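Local coordinates for protein putative beta-glucosidase (Bifidobacterium adolescentis, PDB 5WAB) that hydrolyses beta-glucosidic linkages as a family 3 glycoside hydrolase, and probably also releases terminal alpha-L-arabinopyranosyl units from a ginsenoside, at residues Y40-P46 / K101-G107; T150-A156 / P193-S199; I228-G234 / G246-P252. One frame throughout, in Å; residues are numbered along the deposited sequence.

Interaction 1: Y40-P46 / K101-G107; sequences YMITDGP and KVAVILG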
loop_
_atom_site.group_PDB
_atom_site.type_symbol
_atom_site.label_atom_id
_atom_site.label_comp_id
_atom_site.label_asym_id
_atom_site.label_seq_id
_atom_site.Cartn_x
_atom_site.Cartn_y
_atom_site.Cartn_z
ATOM N N TYR A 40 26.454 -1.189 -9.390
ATOM C CA TYR A 40 25.863 -0.315 -8.389
ATOM C C TYR A 40 25.154 -1.125 -7.305
ATOM O O TYR A 40 24.686 -2.242 -7.530
ATOM C CB TYR A 40 24.867 0.642 -9.041
ATOM C CG TYR A 40 25.471 1.648 -10.003
ATOM C CD1 TYR A 40 26.652 2.311 -9.697
ATOM C CD2 TYR A 40 24.848 1.940 -11.214
ATOM C CE1 TYR A 40 27.195 3.234 -10.565
ATOM C CE2 TYR A 40 25.384 2.862 -12.089
ATOM C CZ TYR A 40 26.562 3.506 -11.759
ATOM O OH TYR A 40 27.113 4.422 -12.624
ATOM N N MET A 41 25.047 -0.522 -6.120
ATOM C CA MET A 41 24.429 -1.179 -4.978
ATOM C C MET A 41 22.910 -1.113 -5.065
ATOM O O MET A 41 22.332 -0.093 -5.452
ATOM C CB MET A 41 24.890 -0.543 -3.662
ATOM C CG MET A 41 24.234 -1.155 -2.422
ATOM S SD MET A 41 24.667 -0.376 -0.846
ATOM C CE MET A 41 26.402 -0.805 -0.698
ATOM N N ILE A 42 22.273 -2.222 -4.709
ATOM C CA ILE A 42 20.826 -2.352 -4.612
ATOM C C ILE A 42 20.514 -2.693 -3.161
ATOM O O ILE A 42 21.163 -3.573 -2.583
ATOM C CB ILE A 42 20.308 -3.438 -5.581
ATOM C CG1 ILE A 42 19.781 -2.807 -6.865
ATOM C CG2 ILE A 42 19.256 -4.314 -4.954
ATOM C CD1 ILE A 42 20.815 -2.022 -7.613
ATOM N N THR A 43 19.550 -1.986 -2.561
ATOM C CA THR A 43 19.218 -2.246 -1.161
ATOM C C THR A 43 17.771 -1.861 -0.869
ATOM O O THR A 43 17.134 -1.112 -1.615
ATOM C CB THR A 43 20.156 -1.510 -0.193
ATOM O OG1 THR A 43 19.826 -1.873 1.152
ATOM C CG2 THR A 43 20.012 -0.007 -0.336
ATOM N N ASP A 44 17.275 -2.377 0.251
ATOM C CA ASP A 44 15.877 -2.240 0.641
ATOM C C ASP A 44 15.501 -0.806 0.986
ATOM O O ASP A 44 16.345 0.061 1.232
ATOM C CB ASP A 44 15.561 -3.128 1.842
ATOM C CG ASP A 44 15.150 -4.508 1.437
ATOM O OD1 ASP A 44 14.378 -4.620 0.465
ATOM O OD2 ASP A 44 15.615 -5.481 2.066
ATOM N N GLY A 45 14.192 -0.578 1.019
ATOM C CA GLY A 45 13.653 0.648 1.535
ATOM C C GLY A 45 12.323 1.080 0.959
ATOM O O GLY A 45 12.239 2.085 0.253
ATOM N N PRO A 46 11.249 0.342 1.253
ATOM C CA PRO A 46 9.921 0.825 0.842
ATOM C C PRO A 46 9.512 2.082 1.587
ATOM O O PRO A 46 8.707 2.870 1.074
ATOM C CB PRO A 46 8.993 -0.356 1.167
ATOM C CG PRO A 46 9.908 -1.529 1.358
ATOM C CD PRO A 46 11.172 -0.971 1.912
ATOM N N LYS A 101 25.330 6.256 -2.524
ATOM C CA LYS A 101 25.714 5.521 -3.732
ATOM C C LYS A 101 24.852 4.272 -3.917
ATOM O O LYS A 101 25.355 3.169 -4.136
ATOM C CB LYS A 101 27.202 5.155 -3.700
ATOM C CG LYS A 101 28.116 6.277 -3.205
ATOM C CD LYS A 101 27.939 7.591 -3.954
ATOM C CE LYS A 101 28.485 7.555 -5.362
ATOM N NZ LYS A 101 28.410 8.926 -5.949
ATOM N N VAL A 102 23.536 4.458 -3.819
ATOM C CA VAL A 102 22.551 3.393 -4.007
ATOM C C VAL A 102 21.750 3.712 -5.261
ATOM O O VAL A 102 21.024 4.713 -5.300
ATOM C CB VAL A 102 21.623 3.254 -2.790
ATOM C CG1 VAL A 102 20.520 2.250 -3.088
ATOM C CG2 VAL A 102 22.404 2.837 -1.557
ATOM N N ALA A 103 21.845 2.844 -6.273
ATOM C CA ALA A 103 21.215 3.138 -7.559
ATOM C C ALA A 103 19.746 2.742 -7.600
ATOM O O ALA A 103 18.965 3.367 -8.328
ATOM C CB ALA A 103 21.961 2.442 -8.699
ATOM N N VAL A 104 19.354 1.704 -6.869
ATOM C CA VAL A 104 17.970 1.248 -6.839
ATOM C C VAL A 104 17.575 1.016 -5.390
ATOM O O VAL A 104 18.304 0.354 -4.643
ATOM C CB VAL A 104 17.766 -0.038 -7.661
ATOM C CG1 VAL A 104 16.300 -0.417 -7.697
ATOM C CG2 VAL A 104 18.329 0.119 -9.065
ATOM N N ILE A 105 16.433 1.571 -4.989
ATOM C CA ILE A 105 15.860 1.328 -3.670
ATOM C C ILE A 105 14.684 0.375 -3.843
ATOM O O ILE A 105 13.830 0.583 -4.713
ATOM C CB ILE A 105 15.451 2.650 -2.992
ATOM C CG1 ILE A 105 14.970 2.409 -1.564
ATOM C CG2 ILE A 105 14.415 3.420 -3.814
ATOM C CD1 ILE A 105 14.986 3.658 -0.723
ATOM N N LEU A 106 14.652 -0.687 -3.034
ATOM C CA LEU A 106 13.791 -1.845 -3.298
ATOM C C LEU A 106 12.395 -1.612 -2.726
ATOM O O LEU A 106 12.012 -2.133 -1.678
ATOM C CB LEU A 106 14.424 -3.114 -2.739
ATOM C CG LEU A 106 15.785 -3.463 -3.342
ATOM C CD1 LEU A 106 16.374 -4.717 -2.707
ATOM C CD2 LEU A 106 15.663 -3.622 -4.851
ATOM N N GLY A 107 11.610 -0.842 -3.460
ATOM C CA GLY A 107 10.247 -0.558 -3.090
ATOM C C GLY A 107 9.597 0.275 -4.168
ATOM O O GLY A 107 10.233 0.639 -5.162
#
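Met-41 and Thr-43 offer their carbonyls to Ala-103 and Leu-106, setting strand 41-44 parallel to strand 102-106 at one side of the parallel sheet of the TIM-barrel-type domain of this family 3 enzyme. The axes of 41-44 and 104-106 approach to 4.6 Å and are 26° apart. Of the backbone bonds, Ala-103 N reaches Met-41 O at 3.1 Å, nearly in line with the C=O. Leu-106 N meets Thr-43 O at 2.9 Å, tilted from the carbonyl plane, while the intervening bond from Thr-43 N to Val-104 O is weak.

Apolar contacts occupy both faces. On one, Ile-42 lies side by side with Val-104, pointing the same way, its CG1 3.5 Å from Val-104 CB; its CG2 branch meets both methyls of Leu-106, the two side chains crossing at about a right angle. On the other, Thr-43 and Val-102 touch through CG2 and CG1. Because Thr-43 OG1 stands anti to the backbone N (chi1 -176°), CG2 is left for this contact while OG1 bonds to Arg-50 O. At the corner where the chain turns, Ala-103 CB presses on Tyr-40 CB at 3.4 Å; the tyrosine ring runs on to helix 271-292.

Backbone constraints shape the other end. Gly-45 adopts angles that would jam a CB against the preceding carbonyl, and such a CB would also collide with Ile-105 CD1. Leu-106 centres an inverse gamma turn, closed by Gly-107 N on Ile-105 O. The Asp-44 carboxylate, whose OD1 bonds to a bound glycerol, crosses Leu-106 obliquely, with OD1 3.5 Å from Leu-106 CB. Leu-106 CG itself comes 3.2 Å from Thr-43 O.

Interaction 2: T150-A156 / P193-S199; sequences TSLKHFA and PWTIMCS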
loop_
_atom_site.group_PDB
_atom_site.type_symbol
_atom_site.label_atom_id
_atom_site.label_comp_id
_atom_site.label_asym_id
_atom_site.label_seq_id
_atom_site.Cartn_x
_atom_site.Cartn_y
_atom_site.Cartn_z
ATOM N N THR A 150 13.715 2.579 -8.575
ATOM C CA THR A 150 12.877 1.899 -7.592
ATOM C C THR A 150 12.678 0.454 -8.025
ATOM O O THR A 150 13.163 0.025 -9.072
ATOM C CB THR A 150 11.514 2.579 -7.426
ATOM O OG1 THR A 150 10.761 2.451 -8.637
ATOM C CG2 THR A 150 11.677 4.036 -7.091
ATOM N N SER A 151 11.936 -0.295 -7.214
ATOM C CA SER A 151 11.641 -1.699 -7.507
ATOM C C SER A 151 10.207 -2.004 -7.057
ATOM O O SER A 151 9.970 -2.389 -5.908
ATOM C CB SER A 151 12.664 -2.608 -6.837
ATOM O OG SER A 151 12.613 -3.918 -7.366
ATOM N N LEU A 152 9.253 -1.804 -7.966
ATOM C CA LEU A 152 7.875 -2.215 -7.729
ATOM C C LEU A 152 7.849 -3.686 -7.345
ATOM O O LEU A 152 8.255 -4.543 -8.131
ATOM C CB LEU A 152 7.044 -1.967 -8.988
ATOM C CG LEU A 152 5.523 -1.995 -8.862
ATOM C CD1 LEU A 152 5.074 -0.988 -7.817
ATOM C CD2 LEU A 152 4.889 -1.697 -10.214
ATOM N N LYS A 153 7.399 -3.978 -6.127
ATOM C CA LYS A 153 7.827 -5.178 -5.419
ATOM C C LYS A 153 6.747 -6.250 -5.350
ATOM O O LYS A 153 5.582 -5.965 -5.040
ATOM C CB LYS A 153 8.293 -4.817 -4.003
ATOM C CG LYS A 153 9.631 -5.425 -3.653
ATOM C CD LYS A 153 10.267 -4.759 -2.441
ATOM C CE LYS A 153 9.493 -4.992 -1.173
ATOM N NZ LYS A 153 10.280 -4.514 -0.005
ATOM N N HIS A 154 7.180 -7.489 -5.624
ATOM C CA HIS A 154 6.463 -8.752 -5.440
ATOM C C HIS A 154 5.325 -8.917 -6.432
ATOM O O HIS A 154 4.158 -9.046 -6.054
ATOM C CB HIS A 154 5.973 -8.890 -4.005
ATOM C CG HIS A 154 7.035 -8.615 -2.993
ATOM N ND1 HIS A 154 6.762 -8.089 -1.750
ATOM C CD2 HIS A 154 8.378 -8.775 -3.050
ATOM C CE1 HIS A 154 7.892 -7.945 -1.080
ATOM N NE2 HIS A 154 8.889 -8.350 -1.848
ATOM N N PHE A 155 5.691 -8.987 -7.701
ATOM C CA PHE A 155 4.764 -9.148 -8.811
ATOM C C PHE A 155 4.699 -10.637 -9.159
ATOM O O PHE A 155 5.675 -11.203 -9.658
ATOM C CB PHE A 155 5.253 -8.297 -9.983
ATOM C CG PHE A 155 4.361 -8.307 -11.190
ATOM C CD1 PHE A 155 3.101 -7.733 -11.146
ATOM C CD2 PHE A 155 4.820 -8.818 -12.393
ATOM C CE1 PHE A 155 2.292 -7.722 -12.267
ATOM C CE2 PHE A 155 4.020 -8.803 -13.519
ATOM C CZ PHE A 155 2.757 -8.254 -13.459
ATOM N N ALA A 156 3.568 -11.285 -8.874
ATOM C CA ALA A 156 2.409 -10.667 -8.233
ATOM C C ALA A 156 1.733 -11.635 -7.267
ATOM O O ALA A 156 2.154 -12.792 -7.128
ATOM C CB ALA A 156 1.406 -10.195 -9.280
ATOM N N PRO A 193 8.684 2.099 -13.574
ATOM C CA PRO A 193 9.724 1.741 -12.610
ATOM C C PRO A 193 10.894 1.103 -13.334
ATOM O O PRO A 193 10.720 0.228 -14.185
ATOM C CB PRO A 193 9.018 0.754 -11.672
ATOM C CG PRO A 193 7.552 0.880 -11.981
ATOM C CD PRO A 193 7.468 1.289 -13.409
ATOM N N TRP A 194 12.095 1.562 -13.004
ATOM C CA TRP A 194 13.255 1.033 -13.699
ATOM C C TRP A 194 13.502 -0.430 -13.347
ATOM O O TRP A 194 14.238 -1.110 -14.069
ATOM C CB TRP A 194 14.475 1.921 -13.404
ATOM C CG TRP A 194 14.273 3.351 -13.876
ATOM C CD1 TRP A 194 13.272 3.811 -14.691
ATOM C CD2 TRP A 194 15.086 4.496 -13.568
ATOM N NE1 TRP A 194 13.407 5.163 -14.904
ATOM C CE2 TRP A 194 14.514 5.608 -14.229
ATOM C CE3 TRP A 194 16.242 4.689 -12.804
ATOM C CZ2 TRP A 194 15.061 6.890 -14.145
ATOM C CZ3 TRP A 194 16.782 5.956 -12.725
ATOM C CH2 TRP A 194 16.190 7.043 -13.388
ATOM N N THR A 195 12.864 -0.931 -12.293
ATOM C CA THR A 195 13.071 -2.286 -11.807
ATOM C C THR A 195 11.765 -2.788 -11.196
ATOM O O THR A 195 11.004 -2.011 -10.610
ATOM C CB THR A 195 14.224 -2.315 -10.790
ATOM O OG1 THR A 195 15.466 -2.100 -11.474
ATOM C CG2 THR A 195 14.294 -3.637 -10.064
ATOM N N ILE A 196 11.489 -4.076 -11.385
ATOM C CA ILE A 196 10.366 -4.755 -10.752
ATOM C C ILE A 196 10.903 -6.010 -10.080
ATOM O O ILE A 196 11.783 -6.682 -10.626
ATOM C CB ILE A 196 9.270 -5.109 -11.778
ATOM C CG1 ILE A 196 8.533 -3.845 -12.222
ATOM C CG2 ILE A 196 8.288 -6.138 -11.207
ATOM C CD1 ILE A 196 7.383 -4.116 -13.148
ATOM N N MET A 197 10.397 -6.315 -8.886
ATOM C CA MET A 197 10.761 -7.531 -8.168
ATOM C C MET A 197 9.597 -8.510 -8.217
ATOM O O MET A 197 8.482 -8.172 -7.808
ATOM C CB MET A 197 11.126 -7.239 -6.715
ATOM C CG MET A 197 11.529 -8.489 -5.940
ATOM S SD MET A 197 12.071 -8.158 -4.253
ATOM C CE MET A 197 13.077 -6.697 -4.502
ATOM N N CYS A 198 9.860 -9.717 -8.702
ATOM C CA CYS A 198 8.831 -10.739 -8.726
ATOM C C CYS A 198 8.697 -11.374 -7.345
ATOM O O CYS A 198 9.587 -11.273 -6.498
ATOM C CB CYS A 198 9.153 -11.810 -9.770
ATOM S SG CYS A 198 10.305 -13.078 -9.188
ATOM N N SER A 199 7.570 -12.044 -7.129
ATOM C CA SER A 199 7.264 -12.656 -5.845
ATOM C C SER A 199 7.828 -14.075 -5.762
ATOM O O SER A 199 8.172 -14.695 -6.770
ATOM C CB SER A 199 5.754 -12.679 -5.609
ATOM O OG SER A 199 5.100 -13.413 -6.629
#
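Met-197 lies along Lys-153 and His-154, and its backbone carbonyl takes the amides of His-154 and Phe-155. Its side chain leaves extended, CG anti to the backbone N (chi1 -179°), which carries SD to 3.7 Å from Lys-153 CG and to the edge of the His-154 imidazole, 4.8 Å from the ring centroid in a sulfur-aromatic contact; the bend at chi3 then turns CE back along the lysine chain. Lys-153 CG rests over one face of that same ring. Of the two amides on Met-197 O, Phe-155 N comes at 2.9 Å, in the carbonyl plane and on a lone pair, and His-154 N through a bent, weak bond. Two donors on one acceptor accompany the beta bulge that shifts the pairing of strands 149-155 and 195-198 by one residue.

Leu-152 is gripped mainly by its backbone: its O receives Met-197 N at 2.9 Å, while its N gives a weak bond to Thr-195 O. On the face away from Met-197, its CB packs on Ile-196 CG1 at 4.0 Å and its CD2 reaches Pro-193 CG, with helix 182-190 lying against this side.

Thr-150 meets the start of the partner segment. Its O is 3.1 Å from Thr-195 CB, and its OG1 passes 3.9 Å from Pro-193 CB before a weak bond to Gln-144 OE1.

Polar ends find partners beyond the contact: Lys-153 NZ in a salt bridge with Glu-123, His-154 ND1 on Tyr-124 OH, and NE2 on a bound glycerol. The chemistry implies that amides and apolar flanks hold the strands together while lysine and histidine tips are held at what is probably the sugar pocket.

Interaction 3: I228-G234 / G246-P252; sequences IVMSDWG and GLNLEMP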
loop_
_atom_site.group_PDB
_atom_site.type_symbol
_atom_site.label_atom_id
_atom_site.label_comp_id
_atom_site.label_asym_id
_atom_site.label_seq_id
_atom_site.Cartn_x
_atom_site.Cartn_y
_atom_site.Cartn_z
ATOM N N ILE A 228 13.294 -3.504 -15.952
ATOM C CA ILE A 228 13.917 -4.783 -15.639
ATOM C C ILE A 228 13.081 -5.515 -14.600
ATOM O O ILE A 228 12.384 -4.895 -13.788
ATOM C CB ILE A 228 15.345 -4.515 -15.112
ATOM C CG1 ILE A 228 16.244 -4.060 -16.248
ATOM C CG2 ILE A 228 15.916 -5.695 -14.354
ATOM C CD1 ILE A 228 15.932 -4.746 -17.532
ATOM N N VAL A 229 13.152 -6.846 -14.627
ATOM C CA VAL A 229 12.543 -7.693 -13.610
ATOM C C VAL A 229 13.661 -8.425 -12.884
ATOM O O VAL A 229 14.527 -9.038 -13.520
ATOM C CB VAL A 229 11.538 -8.697 -14.205
ATOM C CG1 VAL A 229 10.870 -9.478 -13.091
ATOM C CG2 VAL A 229 10.516 -7.984 -15.071
ATOM N N MET A 230 13.654 -8.345 -11.562
ATOM C CA MET A 230 14.569 -9.113 -10.739
ATOM C C MET A 230 13.775 -10.039 -9.835
ATOM O O MET A 230 12.601 -9.803 -9.541
ATOM C CB MET A 230 15.458 -8.198 -9.890
ATOM C CG MET A 230 14.685 -7.332 -8.913
ATOM S SD MET A 230 15.783 -6.218 -8.036
ATOM C CE MET A 230 16.839 -7.408 -7.275
ATOM N N SER A 231 14.437 -11.082 -9.370
ATOM C CA SER A 231 13.806 -12.026 -8.471
ATOM C C SER A 231 13.921 -11.533 -7.035
ATOM O O SER A 231 14.815 -10.758 -6.684
ATOM C CB SER A 231 14.464 -13.396 -8.584
ATOM O OG SER A 231 15.756 -13.344 -7.998
ATOM N N ASP A 232 12.998 -11.995 -6.201
ATOM C CA ASP A 232 13.223 -11.920 -4.772
ATOM C C ASP A 232 14.359 -12.868 -4.390
ATOM O O ASP A 232 14.713 -13.792 -5.129
ATOM C CB ASP A 232 11.940 -12.252 -4.009
ATOM C CG ASP A 232 11.835 -11.508 -2.693
ATOM O OD1 ASP A 232 12.888 -11.141 -2.128
ATOM O OD2 ASP A 232 10.699 -11.276 -2.226
ATOM N N TRP A 233 14.926 -12.641 -3.210
ATOM C CA TRP A 233 16.170 -13.306 -2.844
ATOM C C TRP A 233 15.925 -14.798 -2.665
ATOM O O TRP A 233 15.322 -15.232 -1.677
ATOM C CB TRP A 233 16.761 -12.674 -1.588
ATOM C CG TRP A 233 17.670 -11.495 -1.862
ATOM C CD1 TRP A 233 18.941 -11.325 -1.388
ATOM C CD2 TRP A 233 17.399 -10.350 -2.686
ATOM N NE1 TRP A 233 19.468 -10.148 -1.851
ATOM C CE2 TRP A 233 18.545 -9.532 -2.651
ATOM C CE3 TRP A 233 16.297 -9.933 -3.439
ATOM C CZ2 TRP A 233 18.621 -8.328 -3.335
ATOM C CZ3 TRP A 233 16.378 -8.740 -4.125
ATOM C CH2 TRP A 233 17.530 -7.948 -4.063
ATOM N N GLY A 234 16.386 -15.579 -3.641
ATOM C CA GLY A 234 16.159 -17.003 -3.678
ATOM C C GLY A 234 15.002 -17.439 -4.546
ATOM O O GLY A 234 14.764 -18.646 -4.662
ATOM N N GLY A 246 11.557 -13.945 -18.826
ATOM C CA GLY A 246 11.665 -12.501 -18.828
ATOM C C GLY A 246 12.281 -11.920 -17.570
ATOM O O GLY A 246 12.250 -10.704 -17.358
ATOM N N LEU A 247 12.866 -12.776 -16.735
ATOM C CA LEU A 247 13.570 -12.331 -15.538
ATOM C C LEU A 247 14.982 -11.899 -15.919
ATOM O O LEU A 247 15.799 -12.723 -16.347
ATOM C CB LEU A 247 13.617 -13.441 -14.497
ATOM C CG LEU A 247 14.131 -12.968 -13.140
ATOM C CD1 LEU A 247 12.960 -12.555 -12.248
ATOM C CD2 LEU A 247 14.986 -14.040 -12.493
ATOM N N ASN A 248 15.275 -10.610 -15.776
ATOM C CA ASN A 248 16.590 -10.116 -16.166
ATOM C C ASN A 248 17.677 -10.485 -15.167
ATOM O O ASN A 248 18.816 -10.741 -15.567
ATOM C CB ASN A 248 16.551 -8.603 -16.334
ATOM C CG ASN A 248 15.514 -8.166 -17.337
ATOM O OD1 ASN A 248 14.313 -8.196 -17.058
ATOM N ND2 ASN A 248 15.967 -7.771 -18.520
ATOM N N LEU A 249 17.364 -10.509 -13.876
ATOM C CA LEU A 249 18.397 -10.481 -12.847
ATOM C C LEU A 249 18.084 -11.482 -11.745
ATOM O O LEU A 249 17.038 -11.385 -11.090
ATOM C CB LEU A 249 18.522 -9.070 -12.263
ATOM C CG LEU A 249 19.623 -8.795 -11.239
ATOM C CD1 LEU A 249 21.011 -8.842 -11.866
ATOM C CD2 LEU A 249 19.375 -7.458 -10.561
ATOM N N GLU A 250 19.018 -12.401 -11.504
ATOM C CA GLU A 250 18.954 -13.289 -10.351
ATOM C C GLU A 250 19.609 -12.602 -9.163
ATOM O O GLU A 250 20.739 -12.109 -9.269
ATOM C CB GLU A 250 19.659 -14.619 -10.624
ATOM C CG GLU A 250 19.652 -15.567 -9.422
ATOM C CD GLU A 250 20.828 -16.541 -9.396
ATOM O OE1 GLU A 250 21.919 -16.183 -9.885
ATOM O OE2 GLU A 250 20.663 -17.667 -8.878
ATOM N N MET A 251 18.894 -12.558 -8.037
ATOM C CA MET A 251 19.425 -12.021 -6.795
ATOM C C MET A 251 18.996 -12.937 -5.653
ATOM O O MET A 251 17.822 -13.345 -5.597
ATOM C CB MET A 251 18.941 -10.591 -6.545
ATOM C CG MET A 251 19.453 -9.578 -7.552
ATOM S SD MET A 251 21.217 -9.248 -7.450
ATOM C CE MET A 251 21.340 -8.468 -5.839
ATOM N N PRO A 252 19.914 -13.313 -4.755
ATOM C CA PRO A 252 21.341 -13.015 -4.871
ATOM C C PRO A 252 21.978 -13.985 -5.853
ATOM O O PRO A 252 21.330 -14.969 -6.215
ATOM C CB PRO A 252 21.856 -13.224 -3.446
ATOM C CG PRO A 252 20.982 -14.302 -2.908
ATOM C CD PRO A 252 19.614 -14.065 -3.523
#
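Trp-233 presents one face of its indole to Met-251 and Pro-252. Met-251 CB stands almost directly above the six-membered ring, 3.8 Å from its centroid, in a CH-pi contact, and Pro-252 N lies over the same face, also toward the rim of the indole. Met-251 CE reaches CZ2, Pro-252 CD touches CD1 at 3.5 Å, and at the ring's edge NE1 bonds to Ala-26 O. A leucine here would probably leave Met-251 CB and the Pro-252 ring without their flat support and Ala-26 O without its donor.

The second flat group, the Asn-248 amide, takes Val-229 N on OD1 at 3.0 Å, from above its carbonyl plane, and gives ND2 to Met-277 O; Ile-228 CD1 lies beside ND2. Val-229 O in turn accepts Leu-249 N at 3.2 Å and, weakly, Asn-248 N.

Further along, Ser-231 N points at Leu-249 O at 3.1 Å, almost in line with the C=O. Ser-231 OG, set between backbone N and carbonyl carbon (chi1 72°), receives Met-251 N at 3.2 Å. Gly-234 N bonds to Met-251 O, the carbonyl of the cis peptide that leads into Pro-252.

Strand 228-230 leading into Ser-Asp-Trp matches the family 3 signature, whose aspartate is the nucleophile. Asp-232, close to a bound glycerol, is consistent with that role in a barrel active site.

In the fold
From the N terminus, the contacts follow one another without nesting or crossing. Interaction 1 closes a 54-residue loop containing helices 74-77 and 83-99. Interaction 2 closes 36 residues that include helices 173-180 and 182-190. Interaction 3 closes just 11, mostly helix 239-245. All reach one parallel sheet: Gly-107 O probably bonds to Ser-151 N between interactions 1 and 2, and Ile-196 N and O probably pair with Ile-228 O and Met-230 N between interactions 2 and 3. Leu-106 and Ile-42 also touch Trp-233, in the loop after strand 228-230, so interactions 1 and 3 meet directly. Asp-44, His-154 and Asp-232, one from each contact, come within about 3 Å of bound glycerol.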